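Local atomic coordinates of transcriptional regulator, MerR-family (Cupriavidus metallidurans CH34, PDB entry 5GPE), a protein that binds lead(II) and probably acts as a DNA-binding transcription regulator of the MerR family, working as a dimer. Residues R38-D41 with E42-Q46. Numbering follows the deposited sequence.
Sequences RLYD and EVHLQ
A capping box opens helix 42-56, with D41 as N-cap and H44 at the third position of the first turn, and it offers a compact worked example of how a helix start is secured. D41 OD1 accepts from V43 N at 3.1 Å; in return D41 N gives a weak but nearly straight bond (171°) to H44 ND1 at 3.3 Å. The D41 first torsion of 68° sets CG between backbone N and carbonyl carbon and turns the carboxylate back over the first turn. There H44 ND1 also lies 3.3 Å from D41 OD1, a bent His-carboxylate hydrogen bond from well above the carboxylate plane, on the face opposite V43 N. The other ring nitrogen, NE2, donates to the E29 carbonyl, so bonds at both nitrogens hold the ring's rotation. A neutral ring would then leave ND1 as acceptor of D41 N; donation to OD1 would need a doubly protonated imidazole, which the nearby carboxylate may favour, so the two are probably alternatives.

Against the buried imidazole stands Y40 in a T-shaped arrangement, planes at 87°: Y40 CD2 lies 3.6 Å from H44 CD2, over the imidazole face. Y40 CB adds a CH-pi contact, 4.2 Å from the H44 ring centroid. The tyrosine also packs on I4 and L7 of helix 4-11, while its hydroxyl bonds to E22. One turn on, Q46 NE2 reaches E42 OE2, 2.9 Å away. The ensemble shapes the turn from loop into helix 42-56, consistent with the wing-to-helix junction of the MerR-type winged helix-turn-helix domain.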
loop_
_atom_site.group_PDB
_atom_site.type_symbol
_atom_site.label_atom_id
_atom_site.label_comp_id
_atom_site.label_asym_id
_atom_site.label_seq_id
_atom_site.Cartn_x
_atom_site.Cartn_y
_atom_site.Cartn_z
ATOM N N ARG B 38 -3.030 31.744 15.029
ATOM C CA ARG B 38 -3.498 31.390 13.709
ATOM C C ARG B 38 -5.012 31.287 13.551
ATOM O O ARG B 38 -5.627 30.643 14.308
ATOM C CB ARG B 38 -2.862 30.078 13.264
ATOM C CG ARG B 38 -1.356 30.090 13.176
ATOM C CD ARG B 38 -0.752 28.716 12.966
ATOM N NE ARG B 38 0.538 28.837 12.303
ATOM C CZ ARG B 38 0.836 28.390 11.086
ATOM N NH1 ARG B 38 -0.050 27.715 10.366
ATOM N NH2 ARG B 38 2.075 28.556 10.618
ATOM N N LEU B 39 -5.569 31.933 12.542
ATOM C CA LEU B 39 -6.996 31.868 12.208
ATOM C C LEU B 39 -7.215 31.439 10.771
ATOM O O LEU B 39 -6.413 31.742 9.890
ATOM C CB LEU B 39 -7.700 33.214 12.451
ATOM C CG LEU B 39 -7.844 33.677 13.893
ATOM C CD1 LEU B 39 -8.439 35.074 13.939
ATOM C CD2 LEU B 39 -8.711 32.734 14.708
ATOM N N TYR B 40 -8.316 30.726 10.553
ATOM C CA TYR B 40 -8.669 30.162 9.249
ATOM C C TYR B 40 -10.056 30.642 8.841
ATOM O O TYR B 40 -10.828 31.112 9.665
ATOM C CB TYR B 40 -8.633 28.629 9.304
ATOM C CG TYR B 40 -7.313 28.063 9.807
ATOM C CD1 TYR B 40 -7.078 27.890 11.172
ATOM C CD2 TYR B 40 -6.308 27.693 8.921
ATOM C CE1 TYR B 40 -5.881 27.369 11.639
ATOM C CE2 TYR B 40 -5.099 27.171 9.371
ATOM C CZ TYR B 40 -4.894 27.009 10.731
ATOM O OH TYR B 40 -3.712 26.489 11.190
ATOM N N ASP B 41 -10.374 30.495 7.565
ATOM C CA ASP B 41 -11.661 30.923 7.008
ATOM C C ASP B 41 -12.185 29.933 5.950
ATOM O O ASP B 41 -11.652 28.814 5.808
ATOM C CB ASP B 41 -11.548 32.371 6.479
ATOM C CG ASP B 41 -10.647 32.503 5.255
ATOM O OD1 ASP B 41 -10.349 31.499 4.573
ATOM O OD2 ASP B 41 -10.228 33.642 4.968
ATOM N N GLU B 42 -13.209 30.358 5.211
ATOM C CA GLU B 42 -13.914 29.527 4.222
ATOM C C GLU B 42 -13.001 28.904 3.155
ATOM O O GLU B 42 -13.244 27.778 2.708
ATOM C CB GLU B 42 -15.031 30.351 3.543
ATOM C CG GLU B 42 -15.967 29.565 2.613
ATOM C CD GLU B 42 -16.825 28.514 3.321
ATOM O OE1 GLU B 42 -17.001 28.584 4.562
ATOM O OE2 GLU B 42 -17.328 27.604 2.624
ATOM N N VAL B 43 -11.966 29.636 2.755
ATOM C CA VAL B 43 -11.002 29.158 1.748
ATOM C C VAL B 43 -10.310 27.867 2.222
ATOM O O VAL B 43 -10.120 26.937 1.439
ATOM C CB VAL B 43 -9.948 30.238 1.396
ATOM C CG1 VAL B 43 -8.903 29.699 0.426
ATOM C CG2 VAL B 43 -10.617 31.468 0.783
ATOM N N HIS B 44 -9.932 27.836 3.499
ATOM C CA HIS B 44 -9.263 26.676 4.096
ATOM C C HIS B 44 -10.191 25.480 4.203
ATOM O O HIS B 44 -9.777 24.353 3.925
ATOM C CB HIS B 44 -8.698 26.999 5.478
ATOM C CG HIS B 44 -7.666 28.084 5.463
ATOM N ND1 HIS B 44 -7.993 29.421 5.517
ATOM C CD2 HIS B 44 -6.314 28.033 5.376
ATOM C CE1 HIS B 44 -6.894 30.148 5.471
ATOM N NE2 HIS B 44 -5.861 29.329 5.386
ATOM N N LEU B 45 -11.444 25.733 4.566
ATOM C CA LEU B 45 -12.467 24.691 4.603
ATOM C C LEU B 45 -12.660 24.053 3.222
ATOM O O LEU B 45 -12.629 22.831 3.096
ATOM C CB LEU B 45 -13.805 25.234 5.132
ATOM C CG LEU B 45 -14.996 24.257 5.175
ATOM C CD1 LEU B 45 -14.675 22.994 5.971
ATOM C CD2 LEU B 45 -16.234 24.941 5.748
ATOM N N GLN B 46 -12.837 24.879 2.193
ATOM C CA GLN B 46 -13.028 24.372 0.832
ATOM C C GLN B 46 -11.803 23.599 0.330
ATOM O O GLN B 46 -11.926 22.625 -0.411
ATOM C CB GLN B 46 -13.384 25.501 -0.143
ATOM C CG GLN B 46 -14.781 26.087 0.069
ATOM C CD GLN B 46 -15.864 25.013 0.158
ATOM O OE1 GLN B 46 -15.896 24.076 -0.652
ATOM N NE2 GLN B 46 -16.727 25.118 1.168
#